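Local structure of YjeF-related protein (Enterococcus faecalis, 2R3B) at residues E165-W176 against Q195-K206. The protein probably catalyses the ADP-dependent dehydration of (6S)-NAD(P)HX, the hydrated, damaged form of NAD(P)H, thereby restoring the reduced coenzyme. Residues are numbered along the deposited sequence; the frame is centred on the assembly and turned at random. Where two conformers were deposited one is given.
With EDO (1,2-ethanediol), chain O; EDO (1,2-ethanediol), chain P.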
# COMPACT_ATOMS: atom_id res chain seq x y z
N GLU B 165 -17.63 29.21 -20.11
CA GLU B 165 -18.69 28.24 -20.31
C GLU B 165 -18.27 26.81 -19.95
O GLU B 165 -19.13 26.00 -19.55
CB GLU B 165 -19.21 28.28 -21.75
CG GLU B 165 -18.23 27.89 -22.82
CD GLU B 165 -17.31 29.03 -23.37
OE1 GLU B 165 -17.14 30.13 -22.78
OE2 GLU B 165 -16.71 28.78 -24.44
N LYS B 166 -16.99 26.48 -20.09
CA LYS B 166 -16.53 25.16 -19.63
C LYS B 166 -15.72 25.20 -18.34
O LYS B 166 -15.00 24.25 -18.03
CB LYS B 166 -15.80 24.38 -20.72
CG LYS B 166 -16.74 23.75 -21.79
CD LYS B 166 -15.94 22.88 -22.72
CE LYS B 166 -16.77 22.06 -23.61
NZ LYS B 166 -17.68 22.96 -24.37
N VAL B 167 -15.86 26.28 -17.57
CA VAL B 167 -15.28 26.31 -16.22
C VAL B 167 -16.33 25.85 -15.23
O VAL B 167 -17.54 26.21 -15.35
CB VAL B 167 -14.76 27.70 -15.85
CG1 VAL B 167 -14.13 27.69 -14.44
CG2 VAL B 167 -13.75 28.17 -16.92
N VAL B 168 -15.89 25.01 -14.29
CA VAL B 168 -16.75 24.45 -13.22
C VAL B 168 -16.07 24.84 -11.91
O VAL B 168 -14.94 24.43 -11.65
CB VAL B 168 -16.89 22.94 -13.30
CG1 VAL B 168 -17.84 22.39 -12.20
CG2 VAL B 168 -17.32 22.49 -14.71
N PHE B 169 -16.73 25.64 -11.08
CA PHE B 169 -16.25 25.92 -9.71
C PHE B 169 -16.94 24.99 -8.74
O PHE B 169 -18.15 24.75 -8.86
CB PHE B 169 -16.53 27.34 -9.26
CG PHE B 169 -15.80 28.39 -10.03
CD1 PHE B 169 -16.35 28.94 -11.17
CD2 PHE B 169 -14.57 28.84 -9.61
CE1 PHE B 169 -15.69 29.93 -11.87
CE2 PHE B 169 -13.91 29.84 -10.29
CZ PHE B 169 -14.47 30.39 -11.44
N THR B 170 -16.20 24.45 -7.79
CA THR B 170 -16.79 23.57 -6.78
C THR B 170 -16.64 24.07 -5.32
O THR B 170 -16.01 23.38 -4.51
CB THR B 170 -16.19 22.18 -6.91
OG1 THR B 170 -14.77 22.28 -6.78
CG2 THR B 170 -16.50 21.56 -8.29
N PRO B 171 -17.19 25.26 -5.00
CA PRO B 171 -16.97 25.86 -3.70
C PRO B 171 -17.86 25.30 -2.60
O PRO B 171 -19.00 24.93 -2.86
CB PRO B 171 -17.37 27.32 -3.94
CG PRO B 171 -18.47 27.23 -4.95
CD PRO B 171 -18.00 26.14 -5.87
N HIS B 172 -17.32 25.23 -1.38
CA HIS B 172 -18.19 25.12 -0.22
C HIS B 172 -18.70 26.54 0.07
O HIS B 172 -18.33 27.49 -0.61
CB HIS B 172 -17.52 24.42 0.97
CG HIS B 172 -16.27 25.07 1.48
ND1 HIS B 172 -16.18 26.42 1.71
CD2 HIS B 172 -15.08 24.54 1.86
CE1 HIS B 172 -14.98 26.70 2.19
NE2 HIS B 172 -14.30 25.57 2.30
N GLN B 173 -19.57 26.69 1.05
CA GLN B 173 -20.25 27.98 1.29
C GLN B 173 -19.32 29.19 1.52
O GLN B 173 -19.61 30.29 1.02
CB GLN B 173 -21.34 27.82 2.37
CG GLN B 173 -22.55 26.99 1.83
CD GLN B 173 -23.44 26.30 2.90
OE1 GLN B 173 -23.01 25.37 3.62
NE2 GLN B 173 -24.69 26.72 2.95
N MSE B 174 -18.22 29.00 2.22
CA MSE B 174 -17.31 30.12 2.48
C MSE B 174 -16.46 30.45 1.25
O MSE B 174 -16.16 31.62 0.98
CB MSE B 174 -16.45 29.84 3.71
CG MSE B 174 -17.25 29.82 5.02
SE MSE B 174 -18.21 31.50 5.41
CE MSE B 174 -16.71 32.60 5.93
N GLU B 175 -16.11 29.44 0.46
CA GLU B 175 -15.42 29.69 -0.80
C GLU B 175 -16.35 30.45 -1.73
O GLU B 175 -15.92 31.37 -2.43
CB GLU B 175 -14.92 28.37 -1.43
CG GLU B 175 -13.66 27.81 -0.78
CD GLU B 175 -13.47 26.28 -0.91
OE1 GLU B 175 -14.37 25.57 -1.42
OE2 GLU B 175 -12.40 25.79 -0.49
N TRP B 176 -17.64 30.08 -1.73
CA TRP B 176 -18.62 30.79 -2.57
C TRP B 176 -18.83 32.25 -2.13
O TRP B 176 -19.01 33.13 -2.97
CB TRP B 176 -19.96 30.06 -2.51
CG TRP B 176 -21.05 30.59 -3.36
CD1 TRP B 176 -22.33 30.79 -2.96
CD2 TRP B 176 -21.01 30.97 -4.75
NE1 TRP B 176 -23.08 31.22 -3.99
CE2 TRP B 176 -22.31 31.37 -5.10
CE3 TRP B 176 -20.01 30.99 -5.75
CZ2 TRP B 176 -22.65 31.78 -6.37
CZ3 TRP B 176 -20.33 31.44 -7.00
CH2 TRP B 176 -21.65 31.84 -7.31
N GLN B 195 -25.39 35.25 -9.46
CA GLN B 195 -23.93 35.32 -9.37
C GLN B 195 -23.30 34.24 -10.25
O GLN B 195 -22.23 34.46 -10.84
CB GLN B 195 -23.47 35.23 -7.91
CG GLN B 195 -23.78 36.46 -7.08
CD GLN B 195 -23.27 37.72 -7.73
OE1 GLN B 195 -22.09 37.82 -8.06
NE2 GLN B 195 -24.17 38.67 -7.97
N GLN B 196 -23.96 33.10 -10.40
CA GLN B 196 -23.59 32.16 -11.46
C GLN B 196 -23.60 32.83 -12.82
O GLN B 196 -22.68 32.66 -13.62
CB GLN B 196 -24.52 30.96 -11.53
CG GLN B 196 -24.18 30.00 -12.68
CD GLN B 196 -24.76 30.39 -14.01
OE1 GLN B 196 -25.84 30.99 -14.07
NE2 GLN B 196 -24.05 30.05 -15.09
N ALA B 197 -24.69 33.56 -13.11
CA ALA B 197 -24.88 34.18 -14.41
C ALA B 197 -23.80 35.22 -14.71
O ALA B 197 -23.34 35.34 -15.85
CB ALA B 197 -26.27 34.82 -14.49
N LYS B 198 -23.39 35.93 -13.69
CA LYS B 198 -22.35 36.95 -13.81
C LYS B 198 -21.01 36.33 -14.22
O LYS B 198 -20.31 36.90 -15.06
CB LYS B 198 -22.22 37.70 -12.48
CG LYS B 198 -21.10 38.72 -12.43
CD LYS B 198 -21.15 39.54 -11.17
CE LYS B 198 -20.04 40.59 -11.13
NZ LYS B 198 -20.17 41.46 -9.91
N LEU B 199 -20.68 35.17 -13.66
CA LEU B 199 -19.49 34.41 -14.08
C LEU B 199 -19.61 33.72 -15.43
O LEU B 199 -18.63 33.61 -16.15
CB LEU B 199 -19.12 33.39 -12.99
CG LEU B 199 -18.50 33.97 -11.73
CD1 LEU B 199 -18.66 33.04 -10.52
CD2 LEU B 199 -17.02 34.28 -12.02
N GLY B 200 -20.79 33.21 -15.77
CA GLY B 200 -20.95 32.44 -16.99
C GLY B 200 -20.42 31.02 -16.90
O GLY B 200 -20.18 30.35 -17.92
N SER B 201 -20.25 30.53 -15.66
CA SER B 201 -19.66 29.23 -15.39
C SER B 201 -20.63 28.37 -14.60
O SER B 201 -21.66 28.85 -14.15
CB SER B 201 -18.37 29.42 -14.58
OG SER B 201 -17.42 30.15 -15.36
N THR B 202 -20.29 27.10 -14.41
CA THR B 202 -21.10 26.22 -13.59
C THR B 202 -20.62 26.34 -12.16
O THR B 202 -19.40 26.38 -11.89
CB THR B 202 -20.97 24.78 -14.05
OG1 THR B 202 -21.43 24.66 -15.40
CG2 THR B 202 -21.77 23.84 -13.16
N ILE B 203 -21.56 26.42 -11.23
CA ILE B 203 -21.23 26.46 -9.82
C ILE B 203 -21.81 25.23 -9.13
O ILE B 203 -23.02 25.08 -9.04
CB ILE B 203 -21.75 27.74 -9.09
CG1 ILE B 203 -21.41 29.01 -9.89
CG2 ILE B 203 -21.26 27.76 -7.62
CD1 ILE B 203 -19.91 29.25 -10.11
N VAL B 204 -20.94 24.35 -8.63
CA VAL B 204 -21.36 23.22 -7.80
C VAL B 204 -21.21 23.68 -6.36
O VAL B 204 -20.11 23.72 -5.81
CB VAL B 204 -20.50 21.96 -8.06
CG1 VAL B 204 -20.98 20.79 -7.22
CG2 VAL B 204 -20.48 21.60 -9.54
N LEU B 205 -22.33 24.11 -5.77
CA LEU B 205 -22.29 24.73 -4.45
C LEU B 205 -22.50 23.63 -3.44
O LEU B 205 -23.61 23.16 -3.21
CB LEU B 205 -23.34 25.85 -4.33
CG LEU B 205 -23.43 26.55 -2.98
CD1 LEU B 205 -22.04 27.10 -2.56
CD2 LEU B 205 -24.51 27.66 -3.03
N LYS B 206 -21.39 23.21 -2.83
CA LYS B 206 -21.40 22.01 -2.01
C LYS B 206 -22.01 22.28 -0.66
O LYS B 206 -21.75 23.33 -0.07
CB LYS B 206 -19.99 21.50 -1.78
CG LYS B 206 -19.32 21.09 -3.08
CD LYS B 206 -18.02 20.36 -2.85
CE LYS B 206 -17.01 21.19 -2.12
NZ LYS B 206 -15.78 20.37 -2.00
C1 EDO O . -21.96 27.62 -17.91
O1 EDO O . -21.81 26.99 -19.18
C2 EDO O . -23.09 26.95 -17.15
O2 EDO O . -24.04 26.47 -18.14
C1 EDO P . -20.39 24.25 -21.80
O1 EDO P . -20.28 23.57 -23.07
C2 EDO P . -21.80 24.16 -21.25
O2 EDO P . -22.34 22.83 -21.37
O HOH W 1 -19.34 24.98 -16.99
O HOH W 2 -20.70 24.22 2.32
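Parallel strands 167-170 and 202-205, neighbours in the central sheet of the ribokinase-like fold, are joined by a beta-alpha-beta crossover through helices 173-180 and 189-199. Thr202 N donates to Val167 O, Phe169 N to Thr202 O, and Val204 N to Phe169 O (2.8 Å); Lys206 N to Pro171 O (2.9 Å) continues the ladder. A water receives the hydroxyl of Thr202 at OG1 and donates to the carbonyls of Glu165 and Val167. On the sheet face under the crossover helices, Ile203 is wedged among rings. Its CG2, anti to the backbone N, sits over one face of Trp176, 4.0 Å from the centroid of the six-membered ring, while CD1 meets Phe169 CD1 at 3.7 Å. Leu205 CD1 packs against Trp176 CB (3.6 Å), and Asn192 accepts from the indole NE1. Ser201 CB lies at the edge of the Phe169 ring. On the opposite face of the sheet, Val168 CG1 touches Val204 CG2 (3.8 Å), both valines packing on Ile255 of helix 252-269. At the C-terminal ends of the strands, His172, predicted to bind (6S)-NADPHX, N-caps the next helix: its N donates to Glu175 OE1 (3.0 Å), forming a capping box; in the conformer given, ND1 accepts a weak bond from Met174 N. Lys206 bends at chi3 (-61°), bringing CE within 3.4 Å of Thr170 O; its side chain also runs close to Gly234, predicted to bind AMP.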